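Local coordinates for amino acid ABC transporter, periplasmic amino acid-binding protein (Brucella ovis, PDB 4Z9N), which probably serves as the periplasmic solute-binding component of an ABC importer of the amino acid family, and binds glutathione in its cleft, at residues C23-G28 and V63-L68; G31-N36 and F44-C49; K71-A76 and L85-T90. All coordinates share one frame; numbering follows the deposited sequence. Where two conformers were deposited one is given.

Contact 1. Residues C23-G28 and V63-L68; sequences CGVNTG and VKFTPL. With GSH (glutathione), chain U.
Parallel beta pairing joins Cys23–Val25 to Val63–Pro67 in the sheet of one lobe of the binding protein, with the ligand cleft beyond the C-terminal ends of its strands. Backbone hydrogen bonds alternate along the pair: Cys23 N gives to Lys64 O, Thr66 N to Cys23 O at 2.8 Å, Val25 N to Thr66 O, and Leu68 N to Val25 O at 2.8 Å. Cys23, Val25 and Phe65 share one face, where Val25 CG1 meets the edge of the Phe65 ring 3.7 Å from CD1. Farther back on the strand, Cys23 SG touches Val63 CG2. On the opposite face Gly24 has no side chain, and Leu68 CD1 settles 3.5 Å from Gly24 CA. Next along the chain, Asn26 forms an Asx turn: its OD1 takes Gly28 N on an in-plane lone pair at 2.9 Å, while ND2 gives to glutathione O2 at 2.8 Å and also to Asn88. Thr27 OG1, set between its own N and carbonyl carbon (chi1 61°), gives to glutathione O31 at 2.6 Å. Strand 21-25, helix 44-57 and strand 63-67 form a beta-alpha-beta crossover; Cys49 of that helix packs on Cys23 and Val25, whereas Leu68 meets helix 73-78 and strand 84-85 flanks Gly24.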
loop_
_atom_site.group_PDB
_atom_site.type_symbol
_atom_site.label_atom_id
_atom_site.label_comp_id
_atom_site.label_asym_id
_atom_site.label_seq_id
_atom_site.Cartn_x
_atom_site.Cartn_y
_atom_site.Cartn_z
ATOM N N CYS D 23 -3.579 23.098 -2.434
ATOM C CA CYS D 23 -4.007 21.875 -1.725
ATOM C C CYS D 23 -5.405 21.926 -1.119
ATOM O O CYS D 23 -5.778 22.911 -0.466
ATOM C CB CYS D 23 -3.026 21.565 -0.600
ATOM S SG CYS D 23 -1.354 21.255 -1.159
ATOM N N GLY D 24 -6.173 20.860 -1.307
ATOM C CA GLY D 24 -7.436 20.739 -0.605
ATOM C C GLY D 24 -7.240 20.162 0.792
ATOM O O GLY D 24 -6.703 19.056 0.941
ATOM N N VAL D 25 -7.676 20.898 1.816
ATOM C CA VAL D 25 -7.509 20.464 3.204
ATOM C C VAL D 25 -8.810 20.622 3.984
ATOM O O VAL D 25 -9.823 21.059 3.439
ATOM C CB VAL D 25 -6.358 21.223 3.906
ATOM C CG1 VAL D 25 -5.028 20.965 3.200
ATOM C CG2 VAL D 25 -6.633 22.718 3.952
ATOM N N ASN D 26 -8.759 20.258 5.265
ATOM C CA ASN D 26 -9.921 20.303 6.141
ATOM C C ASN D 26 -10.356 21.750 6.399
ATOM O O ASN D 26 -9.559 22.679 6.242
ATOM C CB ASN D 26 -9.602 19.593 7.460
ATOM C CG ASN D 26 -10.838 19.066 8.142
ATOM O OD1 ASN D 26 -11.611 19.845 8.717
ATOM N ND2 ASN D 26 -11.028 17.737 8.116
ATOM N N THR D 27 -11.619 21.963 6.769
ATOM C CA THR D 27 -12.018 23.309 7.190
ATOM C C THR D 27 -11.432 23.630 8.568
ATOM O O THR D 27 -11.238 24.797 8.916
ATOM C CB THR D 27 -13.539 23.477 7.243
ATOM O OG1 THR D 27 -14.077 22.556 8.192
ATOM C CG2 THR D 27 -14.140 23.205 5.884
ATOM N N GLY D 28 -11.173 22.601 9.362
ATOM C CA GLY D 28 -10.645 22.812 10.697
ATOM C C GLY D 28 -10.767 21.612 11.612
ATOM O O GLY D 28 -11.809 21.391 12.238
ATOM N N VAL D 63 2.812 27.064 -0.926
ATOM C CA VAL D 63 1.574 26.306 -0.963
ATOM C C VAL D 63 0.436 27.235 -0.599
ATOM O O VAL D 63 0.623 28.153 0.210
ATOM C CB VAL D 63 1.640 25.099 -0.011
ATOM C CG1 VAL D 63 1.996 25.562 1.395
ATOM C CG2 VAL D 63 0.320 24.328 -0.010
ATOM N N LYS D 64 -0.725 27.025 -1.225
ATOM C CA LYS D 64 -1.952 27.715 -0.837
ATOM C C LYS D 64 -3.000 26.677 -0.461
ATOM O O LYS D 64 -3.092 25.610 -1.090
ATOM C CB LYS D 64 -2.477 28.633 -1.953
ATOM C CG LYS D 64 -1.519 29.742 -2.363
ATOM C CD LYS D 64 -2.204 30.706 -3.336
ATOM C CE LYS D 64 -1.226 31.700 -3.929
ATOM N NZ LYS D 64 -1.935 32.741 -4.720
ATOM N N PHE D 65 -3.780 26.979 0.574
ATOM C CA PHE D 65 -4.725 25.998 1.118
ATOM C C PHE D 65 -6.178 26.327 0.817
ATOM O O PHE D 65 -6.628 27.450 1.022
ATOM C CB PHE D 65 -4.529 25.873 2.629
ATOM C CG PHE D 65 -3.174 25.360 3.015
ATOM C CD1 PHE D 65 -2.907 24.001 3.011
ATOM C CD2 PHE D 65 -2.153 26.243 3.351
ATOM C CE1 PHE D 65 -1.643 23.526 3.354
ATOM C CE2 PHE D 65 -0.899 25.779 3.696
ATOM C CZ PHE D 65 -0.643 24.416 3.698
ATOM N N THR D 66 -6.905 25.320 0.337
ATOM C CA THR D 66 -8.332 25.426 0.053
ATOM C C THR D 66 -9.115 24.577 1.056
ATOM O O THR D 66 -9.163 23.359 0.921
ATOM C CB THR D 66 -8.639 24.957 -1.388
ATOM O OG1 THR D 66 -7.925 25.784 -2.323
ATOM C CG2 THR D 66 -10.157 25.002 -1.701
ATOM N N PRO D 67 -9.712 25.215 2.080
ATOM C CA PRO D 67 -10.522 24.439 3.027
ATOM C C PRO D 67 -11.768 23.883 2.344
ATOM O O PRO D 67 -12.418 24.605 1.591
ATOM C CB PRO D 67 -10.886 25.456 4.107
ATOM C CG PRO D 67 -10.838 26.783 3.400
ATOM C CD PRO D 67 -9.731 26.659 2.373
ATOM N N LEU D 68 -12.064 22.609 2.607
ATOM C CA LEU D 68 -13.152 21.874 1.971
ATOM C C LEU D 68 -13.960 21.024 2.964
ATOM O O LEU D 68 -13.397 20.224 3.709
ATOM C CB LEU D 68 -12.596 20.983 0.843
ATOM C CG LEU D 68 -11.763 21.648 -0.260
ATOM C CD1 LEU D 68 -10.930 20.669 -1.075
ATOM C CD2 LEU D 68 -12.725 22.390 -1.179
HETATM N N1 GSH U . -12.594 9.547 6.564
HETATM C CA1 GSH U . -14.035 9.752 6.407
HETATM C C1 GSH U . -14.339 9.930 4.921
HETATM O O11 GSH U . -15.543 9.975 4.543
HETATM O O12 GSH U . -13.406 10.041 4.078
HETATM C CB1 GSH U . -14.524 11.007 7.150
HETATM C CG1 GSH U . -13.782 12.237 6.593
HETATM C CD1 GSH U . -14.443 13.498 7.140
HETATM O OE1 GSH U . -14.868 14.347 6.420
HETATM N N2 GSH U . -14.531 13.646 8.573
HETATM C CA2 GSH U . -15.183 14.835 9.090
HETATM C C2 GSH U . -14.442 16.121 8.696
HETATM O O2 GSH U . -13.309 16.147 8.335
HETATM C CB2 GSH U . -15.420 14.703 10.598
HETATM S SG2 GSH U . -13.877 14.784 11.549
HETATM N N3 GSH U . -15.214 17.345 8.732
HETATM C CA3 GSH U . -14.596 18.591 8.370
HETATM C C3 GSH U . -15.473 19.280 7.324
HETATM O O31 GSH U . -15.247 20.487 7.047
HETATM O O32 GSH U . -16.400 18.644 6.733
#

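Contact 2. Residues G31-N36 and F44-C49; sequences GFASPN and FDVDYC
The first turn of helix 44-57 is met by the carbonyls of Gly31 and Phe32. Phe44 N donates to Gly31 O at 2.8 Å, and Phe32 O receives weak bonds from Asp45 N at 3.0 Å and from Val46 N at 3.3 Å. Two carbonyls thus serve three amides at the start of the helix, where no earlier turn exists to accept them. The Phe32 and Phe44 side chains run alongside each other in the same direction, their ring planes oblique at 57° and Phe32 CE2 3.9 Å from Phe44 CD2; Phe44 CB sits over a face of the Phe32 ring. Asp45 approaches that ring at its edge, its OD2 3.8 Å from Phe32 CD2. This buried carboxylate is held by other groups, OD2 by Asn88 N and OD1 by Asn107 ND2. Val46 CG2, anti to its carbonyl carbon, reaches Ala33 CB at 3.7 Å. Ile300 also packs on both phenylalanines, and helix 292-299 on Phe44. With Phe32 and Ala33 forming a classic beta bulge, the contact represents a helix N-terminus whose leading amides find acceptors, two of them through weak bonds, in a preceding loop, within the beta-alpha-beta unit of a periplasmic binding protein lobe.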
loop_
_atom_site.group_PDB
_atom_site.type_symbol
_atom_site.label_atom_id
_atom_site.label_comp_id
_atom_site.label_asym_id
_atom_site.label_seq_id
_atom_site.Cartn_x
_atom_site.Cartn_y
_atom_site.Cartn_z
ATOM N N GLY D 31 -4.943 18.905 14.883
ATOM C CA GLY D 31 -3.986 17.826 14.718
ATOM C C GLY D 31 -3.787 17.469 13.264
ATOM O O GLY D 31 -2.712 17.043 12.863
ATOM N N PHE D 32 -4.822 17.670 12.457
ATOM C CA PHE D 32 -4.743 17.285 11.063
ATOM C C PHE D 32 -4.674 18.471 10.108
ATOM O O PHE D 32 -3.825 18.491 9.227
ATOM C CB PHE D 32 -5.912 16.364 10.734
ATOM C CG PHE D 32 -5.630 14.957 11.127
ATOM C CD1 PHE D 32 -5.779 14.554 12.447
ATOM C CD2 PHE D 32 -5.090 14.071 10.213
ATOM C CE1 PHE D 32 -5.473 13.254 12.823
ATOM C CE2 PHE D 32 -4.770 12.770 10.584
ATOM C CZ PHE D 32 -4.959 12.368 11.897
ATOM N N ALA D 33 -5.555 19.451 10.277
ATOM C CA ALA D 33 -5.496 20.653 9.447
ATOM C C ALA D 33 -6.351 21.734 10.060
ATOM O O ALA D 33 -7.577 21.616 10.116
ATOM C CB ALA D 33 -5.954 20.372 8.028
ATOM N N SER D 34 -5.689 22.782 10.521
ATOM C CA SER D 34 -6.360 23.852 11.234
ATOM C C SER D 34 -5.638 25.169 11.005
ATOM O O SER D 34 -4.413 25.225 11.095
ATOM C CB SER D 34 -6.427 23.525 12.724
ATOM O OG SER D 34 -7.291 24.418 13.396
ATOM N N PRO D 35 -6.399 26.233 10.698
ATOM C CA PRO D 35 -5.823 27.570 10.530
ATOM C C PRO D 35 -5.860 28.365 11.820
ATOM O O PRO D 35 -6.807 28.219 12.589
ATOM C CB PRO D 35 -6.736 28.206 9.481
ATOM C CG PRO D 35 -8.083 27.602 9.782
ATOM C CD PRO D 35 -7.834 26.215 10.355
ATOM N N ASN D 36 -4.853 29.201 12.057
ATOM C CA ASN D 36 -4.895 30.104 13.205
ATOM C C ASN D 36 -5.732 31.334 12.854
ATOM O O ASN D 36 -6.392 31.364 11.814
ATOM C CB ASN D 36 -3.480 30.506 13.651
ATOM C CG ASN D 36 -2.731 31.342 12.612
ATOM O OD1 ASN D 36 -3.304 31.825 11.630
ATOM N ND2 ASN D 36 -1.434 31.526 12.843
ATOM N N PHE D 44 -1.139 17.478 10.624
ATOM C CA PHE D 44 -0.527 16.283 10.033
ATOM C C PHE D 44 -0.707 16.264 8.509
ATOM O O PHE D 44 0.265 16.092 7.766
ATOM C CB PHE D 44 -1.141 15.024 10.668
ATOM C CG PHE D 44 -0.559 13.717 10.176
ATOM C CD1 PHE D 44 0.550 13.155 10.793
ATOM C CD2 PHE D 44 -1.157 13.028 9.121
ATOM C CE1 PHE D 44 1.078 11.939 10.353
ATOM C CE2 PHE D 44 -0.634 11.797 8.681
ATOM C CZ PHE D 44 0.484 11.262 9.303
ATOM N N ASP D 45 -1.945 16.450 8.047
ATOM C CA ASP D 45 -2.191 16.509 6.607
ATOM C C ASP D 45 -1.598 17.790 6.017
ATOM O O ASP D 45 -1.099 17.779 4.900
ATOM C CB ASP D 45 -3.688 16.424 6.291
ATOM C CG ASP D 45 -4.220 15.001 6.353
ATOM O OD1 ASP D 45 -3.395 14.064 6.285
ATOM O OD2 ASP D 45 -5.465 14.827 6.462
ATOM N N VAL D 46 -1.656 18.895 6.760
ATOM C CA VAL D 46 -1.011 20.123 6.296
ATOM C C VAL D 46 0.479 19.898 6.021
ATOM O O VAL D 46 1.003 20.324 4.982
ATOM C CB VAL D 46 -1.214 21.269 7.301
ATOM C CG1 VAL D 46 -0.198 22.392 7.059
ATOM C CG2 VAL D 46 -2.655 21.802 7.188
ATOM N N ASP D 47 1.170 19.223 6.940
ATOM C CA ASP D 47 2.604 19.004 6.746
ATOM C C ASP D 47 2.866 18.120 5.519
ATOM O O ASP D 47 3.894 18.262 4.850
ATOM C CB ASP D 47 3.261 18.371 7.986
ATOM C CG ASP D 47 3.561 19.385 9.084
ATOM O OD1 ASP D 47 3.829 18.948 10.224
ATOM O OD2 ASP D 47 3.502 20.611 8.822
ATOM N N TYR D 48 1.949 17.205 5.227
ATOM C CA TYR D 48 2.083 16.372 4.030
ATOM C C TYR D 48 2.023 17.252 2.780
ATOM O O TYR D 48 2.776 17.046 1.832
ATOM C CB TYR D 48 0.998 15.283 3.983
ATOM C CG TYR D 48 1.568 13.902 4.242
ATOM C CD1 TYR D 48 1.816 13.462 5.543
ATOM C CD2 TYR D 48 1.910 13.062 3.189
ATOM C CE1 TYR D 48 2.365 12.218 5.784
ATOM C CE2 TYR D 48 2.481 11.809 3.427
ATOM C CZ TYR D 48 2.698 11.402 4.727
ATOM O OH TYR D 48 3.242 10.154 4.964
ATOM N N CYS D 49 1.117 18.224 2.782
ATOM C CA CYS D 49 1.055 19.212 1.699
ATOM C C CYS D 49 2.360 19.965 1.568
ATOM O O CYS D 49 2.878 20.167 0.465
ATOM C CB CYS D 49 -0.058 20.222 1.934
ATOM S SG CYS D 49 -1.700 19.528 1.962
#

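Contact 3. Residues K71-A76 and L85-T90; sequences KERFTA and LIRNTT. With GSH (glutathione), chain U.
Thr89 OG1 is gripped by two groups: it accepts from Arg73 NH1 at 2.9 Å, lying nearly in the guanidinium plane, and donates to Arg87 O at 2.8 Å from above that carbonyl's plane. The hydroxyl therefore ties the arginine of helix 73-78 to the backbone of the loop after strand 84-85. Arg73 leaves the helix with CG between its own N and carbonyl carbon (chi1 53°), then runs extended to NE, which is held by Ala70 O. Its two terminal nitrogens take the gamma-glutamyl alpha-carboxylate of glutathione, NH1 to O12 at 2.9 Å and NH2 to O11 at 3.0 Å, the latter bond almost straight at 179°. Phe74 CZ lies against the guanidinium face opposite to glutathione OE1, and Phe74 meets Thr89 tip to tip, CE1 to CG2 3.7 Å. The Arg87 side chain crosses that of Arg73 at about a right angle, Arg73 CD lying over one face of the Arg87 guanidinium, toward its rim, and the two NH1 atoms 3.6 Å apart. Arg87 NH1 and NH2 both donate to glutathione OE1, each at 3.1 Å, while its NE is held by Leu68 O. Thr90 N adds a second bond to O12, and glutathione N1 gives to Asn88 O and to Thr90 OG1, which is also bonded to Glu211. A carboxylate read by an arginine and an amino group read by oxygens amount to alpha-amino acid recognition, as in amino acid-binding relatives; the alpha-carboxylate on Arg73, with the OE1 carbonyl on Arg87, probably eases the repulsion between the two arginines.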
loop_
_atom_site.group_PDB
_atom_site.type_symbol
_atom_site.label_atom_id
_atom_site.label_comp_id
_atom_site.label_asym_id
_atom_site.label_seq_id
_atom_site.Cartn_x
_atom_site.Cartn_y
_atom_site.Cartn_z
ATOM N N LYS D 71 -18.490 17.398 1.729
ATOM C CA LYS D 71 -19.286 17.315 0.511
ATOM C C LYS D 71 -18.671 17.987 -0.723
ATOM O O LYS D 71 -19.031 17.661 -1.846
ATOM C CB LYS D 71 -20.661 17.907 0.772
ATOM C CG LYS D 71 -21.577 16.971 1.524
ATOM C CD LYS D 71 -22.971 17.560 1.633
ATOM C CE LYS D 71 -24.016 16.459 1.589
ATOM N NZ LYS D 71 -25.390 17.022 1.496
ATOM N N GLU D 72 -17.750 18.920 -0.534
ATOM C CA GLU D 72 -17.216 19.634 -1.687
ATOM C C GLU D 72 -15.800 19.175 -2.042
ATOM O O GLU D 72 -15.249 19.587 -3.058
ATOM C CB GLU D 72 -17.242 21.139 -1.423
ATOM C CG GLU D 72 -16.367 21.555 -0.276
ATOM C CD GLU D 72 -16.740 22.917 0.297
ATOM O OE1 GLU D 72 -17.551 23.640 -0.316
ATOM O OE2 GLU D 72 -16.212 23.263 1.369
ATOM N N ARG D 73 -15.217 18.310 -1.220
ATOM C CA ARG D 73 -13.799 17.965 -1.385
ATOM C C ARG D 73 -13.484 17.263 -2.714
ATOM O O ARG D 73 -12.460 17.547 -3.343
ATOM C CB ARG D 73 -13.323 17.096 -0.212
ATOM C CG ARG D 73 -14.191 15.847 0.038
ATOM C CD ARG D 73 -13.729 15.036 1.254
ATOM N NE ARG D 73 -14.828 14.196 1.746
ATOM C CZ ARG D 73 -14.690 13.102 2.495
ATOM N NH1 ARG D 73 -13.483 12.649 2.834
ATOM N NH2 ARG D 73 -15.774 12.444 2.891
ATOM N N PHE D 74 -14.343 16.348 -3.162
ATOM C CA PHE D 74 -13.997 15.620 -4.387
ATOM C C PHE D 74 -14.187 16.515 -5.627
ATOM O O PHE D 74 -13.390 16.454 -6.564
ATOM C CB PHE D 74 -14.811 14.322 -4.491
ATOM C CG PHE D 74 -14.580 13.393 -3.340
ATOM C CD1 PHE D 74 -13.327 12.831 -3.134
ATOM C CD2 PHE D 74 -15.596 13.152 -2.418
ATOM C CE1 PHE D 74 -13.086 11.989 -2.054
ATOM C CE2 PHE D 74 -15.382 12.316 -1.335
ATOM C CZ PHE D 74 -14.122 11.730 -1.141
ATOM N N THR D 75 -15.229 17.345 -5.608
ATOM C CA THR D 75 -15.522 18.243 -6.720
ATOM C C THR D 75 -14.352 19.199 -6.947
ATOM O O THR D 75 -13.945 19.445 -8.083
ATOM C CB THR D 75 -16.806 19.056 -6.470
ATOM O OG1 THR D 75 -17.894 18.159 -6.214
ATOM C CG2 THR D 75 -17.136 19.916 -7.680
ATOM N N ALA D 76 -13.810 19.711 -5.846
ATOM C CA ALA D 76 -12.691 20.650 -5.886
ATOM C C ALA D 76 -11.478 20.026 -6.575
ATOM O O ALA D 76 -10.756 20.705 -7.292
ATOM C CB ALA D 76 -12.317 21.105 -4.475
ATOM N N LEU D 85 -5.564 16.423 -2.823
ATOM C CA LEU D 85 -6.458 16.431 -1.676
ATOM C C LEU D 85 -5.848 15.593 -0.571
ATOM O O LEU D 85 -5.677 14.390 -0.729
ATOM C CB LEU D 85 -7.838 15.886 -2.054
ATOM C CG LEU D 85 -8.859 15.771 -0.925
ATOM C CD1 LEU D 85 -9.335 17.169 -0.460
ATOM C CD2 LEU D 85 -10.067 14.932 -1.396
ATOM N N ILE D 86 -5.487 16.238 0.530
ATOM C CA ILE D 86 -4.890 15.543 1.659
ATOM C C ILE D 86 -5.708 15.970 2.855
ATOM O O ILE D 86 -5.478 17.024 3.418
ATOM C CB ILE D 86 -3.409 15.866 1.810
ATOM C CG1 ILE D 86 -2.694 15.565 0.495
ATOM C CG2 ILE D 86 -2.795 14.995 2.927
ATOM C CD1 ILE D 86 -1.206 15.875 0.491
ATOM N N ARG D 87 -6.700 15.164 3.209
ATOM C CA ARG D 87 -7.750 15.643 4.093
ATOM C C ARG D 87 -8.532 14.484 4.693
ATOM O O ARG D 87 -9.728 14.356 4.443
ATOM C CB ARG D 87 -8.683 16.594 3.311
ATOM C CG ARG D 87 -9.834 17.230 4.109
ATOM C CD ARG D 87 -11.077 17.331 3.247
ATOM N NE ARG D 87 -12.286 17.669 4.004
ATOM C CZ ARG D 87 -12.974 16.788 4.730
ATOM N NH1 ARG D 87 -12.544 15.536 4.841
ATOM N NH2 ARG D 87 -14.074 17.172 5.374
ATOM N N ASN D 88 -7.850 13.662 5.496
ATOM C CA ASN D 88 -8.484 12.571 6.256
ATOM C C ASN D 88 -9.584 11.886 5.445
ATOM O O ASN D 88 -10.671 11.628 5.946
ATOM C CB ASN D 88 -9.037 13.077 7.639
ATOM C CG ASN D 88 -9.947 14.333 7.547
ATOM O OD1 ASN D 88 -9.511 15.427 7.158
ATOM N ND2 ASN D 88 -11.206 14.182 7.981
ATOM N N THR D 89 -9.255 11.580 4.192
ATOM C CA THR D 89 -10.206 11.074 3.211
ATOM C C THR D 89 -9.952 9.598 2.914
ATOM O O THR D 89 -8.884 9.210 2.429
ATOM C CB THR D 89 -10.133 11.893 1.912
ATOM O OG1 THR D 89 -10.686 13.208 2.117
ATOM C CG2 THR D 89 -10.849 11.179 0.791
ATOM N N THR D 90 -10.943 8.769 3.212
ATOM C CA THR D 90 -10.762 7.324 3.128
ATOM C C THR D 90 -10.692 6.815 1.682
ATOM O O THR D 90 -11.520 7.157 0.845
ATOM C CB THR D 90 -11.896 6.609 3.885
ATOM O OG1 THR D 90 -11.858 7.002 5.263
ATOM C CG2 THR D 90 -11.748 5.089 3.774
HETATM N N1 GSH U . -12.594 9.547 6.564
HETATM C CA1 GSH U . -14.035 9.752 6.407
HETATM C C1 GSH U . -14.339 9.930 4.921
HETATM O O11 GSH U . -15.543 9.975 4.543
HETATM O O12 GSH U . -13.406 10.041 4.078
HETATM C CB1 GSH U . -14.524 11.007 7.150
HETATM C CG1 GSH U . -13.782 12.237 6.593
HETATM C CD1 GSH U . -14.443 13.498 7.140
HETATM O OE1 GSH U . -14.868 14.347 6.420
HETATM N N2 GSH U . -14.531 13.646 8.573
HETATM C CA2 GSH U . -15.183 14.835 9.090
HETATM C C2 GSH U . -14.442 16.121 8.696
HETATM O O2 GSH U . -13.309 16.147 8.335
HETATM C CB2 GSH U . -15.420 14.703 10.598
HETATM S SG2 GSH U . -13.877 14.784 11.549
HETATM N N3 GSH U . -15.214 17.345 8.732
HETATM C CA3 GSH U . -14.596 18.591 8.370
HETATM C C3 GSH U . -15.473 19.280 7.324
HETATM O O31 GSH U . -15.247 20.487 7.047
HETATM O O32 GSH U . -16.400 18.644 6.733
#

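How the contacts relate
The three contacts belong to one lobe and converge on its sheet. Contact 2 is nested along the chain inside the loop closed by contact 1, and contact 3 follows both. Centre to centre, contact 1 is about 9 Å from each of contacts 2 and 3, which lie about 14 Å apart. Helix 44-57 backs one face of the parallel sheet and helix 73-78 the other, while strand 84-85 flanks strand 21-25. Contacts 1 and 3 both touch glutathione and are joined by two hydrogen bonds involving side chains. Contact 2 acts from the second shell: a carboxylate of helix 44-57 reaches the loop of contact 3, so the start of the helix probably helps to position a ligand-binding residue.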